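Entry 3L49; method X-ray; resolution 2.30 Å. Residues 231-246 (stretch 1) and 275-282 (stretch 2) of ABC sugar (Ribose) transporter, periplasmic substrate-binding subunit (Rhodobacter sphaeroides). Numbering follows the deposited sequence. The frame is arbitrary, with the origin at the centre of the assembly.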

# COMPACT_ATOMS: atom_id res chain seq x y z
N GLU A 231 -15.37 -7.65 -2.47
CA GLU A 231 -16.76 -7.91 -2.80
C GLU A 231 -17.09 -7.64 -4.28
O GLU A 231 -17.89 -8.36 -4.88
CB GLU A 231 -17.67 -7.08 -1.90
CG GLU A 231 -19.01 -7.74 -1.60
CD GLU A 231 -19.96 -6.84 -0.84
OE1 GLU A 231 -19.51 -5.80 -0.30
OE2 GLU A 231 -21.16 -7.18 -0.77
N MET A 232 -16.48 -6.61 -4.84
CA MET A 232 -16.58 -6.29 -6.28
C MET A 232 -15.93 -7.36 -7.16
O MET A 232 -16.45 -7.70 -8.22
CB MET A 232 -15.95 -4.93 -6.58
CG MET A 232 -16.81 -3.71 -6.25
SD MET A 232 -15.81 -2.22 -6.29
CE MET A 232 -17.08 -0.97 -6.46
N VAL A 233 -14.77 -7.87 -6.72
CA VAL A 233 -14.06 -8.94 -7.42
C VAL A 233 -14.88 -10.23 -7.42
O VAL A 233 -15.00 -10.90 -8.46
CB VAL A 233 -12.64 -9.17 -6.83
CG1 VAL A 233 -12.04 -10.53 -7.24
CG2 VAL A 233 -11.70 -8.04 -7.24
N ALA A 234 -15.48 -10.54 -6.27
CA ALA A 234 -16.32 -11.73 -6.11
C ALA A 234 -17.65 -11.66 -6.86
O ALA A 234 -18.23 -12.69 -7.19
CB ALA A 234 -16.56 -12.02 -4.62
N ASP A 235 -18.13 -10.44 -7.12
CA ASP A 235 -19.36 -10.22 -7.90
C ASP A 235 -19.11 -10.41 -9.39
O ASP A 235 -18.34 -9.65 -9.99
CB ASP A 235 -19.92 -8.83 -7.61
CG ASP A 235 -21.14 -8.48 -8.48
OD1 ASP A 235 -21.94 -9.38 -8.82
OD2 ASP A 235 -21.30 -7.29 -8.82
N PRO A 236 -19.76 -11.41 -10.01
CA PRO A 236 -19.59 -11.68 -11.46
C PRO A 236 -20.15 -10.61 -12.41
O PRO A 236 -19.86 -10.65 -13.60
CB PRO A 236 -20.33 -13.00 -11.66
CG PRO A 236 -21.32 -13.06 -10.55
CD PRO A 236 -20.66 -12.40 -9.38
N GLU A 237 -20.95 -9.67 -11.89
CA GLU A 237 -21.53 -8.60 -12.69
C GLU A 237 -20.59 -7.41 -12.75
O GLU A 237 -20.67 -6.58 -13.66
CB GLU A 237 -22.87 -8.14 -12.10
CG GLU A 237 -23.84 -9.25 -11.66
CD GLU A 237 -24.55 -9.93 -12.82
OE1 GLU A 237 -24.56 -9.39 -13.95
OE2 GLU A 237 -25.12 -11.02 -12.59
N SER A 238 -19.71 -7.33 -11.75
CA SER A 238 -18.80 -6.20 -11.59
C SER A 238 -17.53 -6.38 -12.42
O SER A 238 -16.99 -7.49 -12.48
CB SER A 238 -18.45 -6.02 -10.11
OG SER A 238 -17.30 -5.22 -9.93
N PRO A 239 -17.05 -5.30 -13.05
CA PRO A 239 -15.77 -5.32 -13.77
C PRO A 239 -14.49 -5.28 -12.90
O PRO A 239 -13.42 -4.99 -13.42
CB PRO A 239 -15.85 -4.08 -14.66
CG PRO A 239 -16.74 -3.15 -13.95
CD PRO A 239 -17.72 -3.99 -13.18
N ALA A 240 -14.58 -5.56 -11.60
CA ALA A 240 -13.37 -5.68 -10.79
C ALA A 240 -12.72 -7.04 -11.06
O ALA A 240 -13.36 -8.07 -10.88
CB ALA A 240 -13.68 -5.51 -9.32
N GLY A 241 -11.46 -7.01 -11.50
CA GLY A 241 -10.79 -8.19 -12.06
C GLY A 241 -9.94 -9.05 -11.14
O GLY A 241 -9.99 -10.28 -11.24
N ALA A 242 -9.14 -8.42 -10.28
CA ALA A 242 -8.32 -9.13 -9.29
C ALA A 242 -7.77 -8.20 -8.22
O ALA A 242 -7.58 -7.01 -8.46
CB ALA A 242 -7.16 -9.92 -9.95
N VAL A 243 -7.49 -8.76 -7.05
CA VAL A 243 -6.93 -8.01 -5.94
C VAL A 243 -5.89 -8.84 -5.20
O VAL A 243 -6.08 -10.03 -4.96
CB VAL A 243 -8.05 -7.45 -5.00
CG1 VAL A 243 -8.87 -8.57 -4.34
CG2 VAL A 243 -7.47 -6.52 -3.96
N ALA A 244 -4.76 -8.22 -4.87
CA ALA A 244 -3.78 -8.82 -3.99
C ALA A 244 -4.16 -8.53 -2.54
O ALA A 244 -3.92 -7.43 -2.04
CB ALA A 244 -2.39 -8.30 -4.30
N ALA A 245 -4.77 -9.50 -1.88
CA ALA A 245 -5.28 -9.30 -0.52
C ALA A 245 -4.21 -9.50 0.55
O ALA A 245 -3.73 -10.61 0.76
CB ALA A 245 -6.44 -10.21 -0.26
N GLN A 246 -3.87 -8.41 1.24
CA GLN A 246 -2.84 -8.39 2.28
C GLN A 246 -3.41 -8.60 3.68
O GLN A 246 -4.62 -8.59 3.87
CB GLN A 246 -2.11 -7.06 2.26
CG GLN A 246 -1.35 -6.72 0.99
CD GLN A 246 -0.59 -5.44 1.15
OE1 GLN A 246 0.58 -5.44 1.54
NE2 GLN A 246 -1.26 -4.32 0.91
N PRO A 275 1.85 -13.08 4.77
CA PRO A 275 1.34 -13.63 3.51
C PRO A 275 0.31 -12.74 2.84
O PRO A 275 -0.36 -11.94 3.49
CB PRO A 275 0.66 -14.94 3.95
CG PRO A 275 1.14 -15.20 5.34
CD PRO A 275 1.38 -13.86 5.93
N ALA A 276 0.20 -12.88 1.52
CA ALA A 276 -0.85 -12.25 0.76
C ALA A 276 -1.31 -13.22 -0.32
O ALA A 276 -0.54 -14.07 -0.76
CB ALA A 276 -0.37 -10.97 0.14
N VAL A 277 -2.57 -13.12 -0.72
CA VAL A 277 -3.12 -13.99 -1.77
C VAL A 277 -3.56 -13.11 -2.93
O VAL A 277 -3.90 -11.95 -2.73
CB VAL A 277 -4.35 -14.81 -1.29
CG1 VAL A 277 -4.47 -16.12 -2.07
CG2 VAL A 277 -4.28 -15.10 0.21
N LEU A 278 -3.55 -13.67 -4.14
CA LEU A 278 -4.25 -13.08 -5.28
C LEU A 278 -5.67 -13.64 -5.33
O LEU A 278 -5.88 -14.85 -5.24
CB LEU A 278 -3.50 -13.37 -6.59
CG LEU A 278 -4.00 -12.64 -7.84
CD1 LEU A 278 -3.53 -11.21 -7.83
CD2 LEU A 278 -3.51 -13.35 -9.09
N ILE A 279 -6.65 -12.75 -5.45
CA ILE A 279 -8.06 -13.12 -5.52
C ILE A 279 -8.62 -12.64 -6.86
O ILE A 279 -8.63 -11.45 -7.14
CB ILE A 279 -8.87 -12.48 -4.37
CG1 ILE A 279 -8.32 -12.90 -3.01
CG2 ILE A 279 -10.34 -12.84 -4.49
CD1 ILE A 279 -9.02 -12.22 -1.83
N THR A 280 -9.06 -13.58 -7.69
CA THR A 280 -9.60 -13.23 -9.01
C THR A 280 -11.08 -13.57 -9.07
O THR A 280 -11.64 -14.09 -8.10
CB THR A 280 -8.85 -13.95 -10.16
OG1 THR A 280 -9.26 -15.31 -10.22
CG2 THR A 280 -7.35 -13.88 -9.96
N LYS A 281 -11.71 -13.28 -10.21
CA LYS A 281 -13.15 -13.48 -10.39
C LYS A 281 -13.60 -14.93 -10.25
O LYS A 281 -14.60 -15.20 -9.58
CB LYS A 281 -13.62 -12.93 -11.74
CG LYS A 281 -13.55 -11.43 -11.86
CD LYS A 281 -14.68 -10.90 -12.73
CE LYS A 281 -15.91 -10.61 -11.90
NZ LYS A 281 -15.70 -9.50 -10.90
N GLU A 282 -12.87 -15.86 -10.87
CA GLU A 282 -13.19 -17.29 -10.73
C GLU A 282 -12.58 -17.92 -9.48
O GLU A 282 -13.26 -18.69 -8.79
CB GLU A 282 -12.82 -18.07 -12.00
CG GLU A 282 -11.44 -17.79 -12.57
CD GLU A 282 -11.09 -18.72 -13.71
OE1 GLU A 282 -11.93 -18.91 -14.62
OE2 GLU A 282 -9.96 -19.27 -13.70

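Two kinds of polar contact join these stretches: a short antiparallel ladder of backbone hydrogen bonds, and a single lysine whose ammonium group gathers carbonyl oxygens from the end of a helix, the loop after it and the start of a strand.

The ladder pairs Val243 to Ala245 with Val277 to Ile279 in two antiparallel strands, their directions 158° apart. Val243 and Ile279 satisfy each other twice over: Val243 N donates to Ile279 O at 2.9 Å, and Ile279 N donates to Val243 O at 2.8 Å. Two residues on, the pattern repeats, with Ala245 N to Val277 O at 2.7 Å and Val277 N to Ala245 O at 3.1 Å. Ala244 and Leu278 lie between as a non-hydrogen-bonded pair, their CA atoms 4.5 Å apart. The carbonyls of the ladder also receive CA-H...O contacts, such as Ala244 CA to Val277 O at 3.4 Å and Ala242 CA to Ile279 O at 3.2 Å.

Side chains alternate between the sheet faces. Val243, Ala245, Val277 and Ile279 share one face; the beta-branched Val243, Val277 and Ile279 suit an extended backbone. Ile279 is the hub: Ile279 CD1 packs against Ala245 CB at 3.6 Å, Ile279 CB against Val243 CG1 at 3.9 Å, and Ile279 CG2 reaches Val233 CG1, in the helix, at 4.0 Å. On the other face, Ala242 CB meets Leu278 CD1 more loosely, at 4.4 Å.

Lys281 is the polar centrepiece, and more of its surface is covered by the partner stretch than that of any other residue here. Lys281 NZ donates to Val233 O at 2.9 Å, Asp235 O at 2.8 Å, Ser238 O at 2.9 Å and Ala240 O at 2.7 Å. Four acceptors exceed the three hydrogens of an ammonium group, so at least one proton must be shared or the bonds must alternate. Lysine suits the site because its long chain, bent at chi3 and chi4 (88° and 65°), carries a positive charge and several N-H bonds into a cluster of carbonyl oxygens.

The turn between helix and strand brings these oxygens around one point. Asp235 leaves helical geometry and opens a type I turn to Ser238, where Ser238 N donates to Asp235 O at 3.2 Å; that carbonyl thus serves both the turn and the lysine. Ser238 OG accepts from Ala240 N at 3.2 Å and donates weakly to Met232 O at 3.1 Å, a side chain well suited to link helix end and strand start. Asp235 OD1 takes a weak bond from Glu237 N at 3.2 Å.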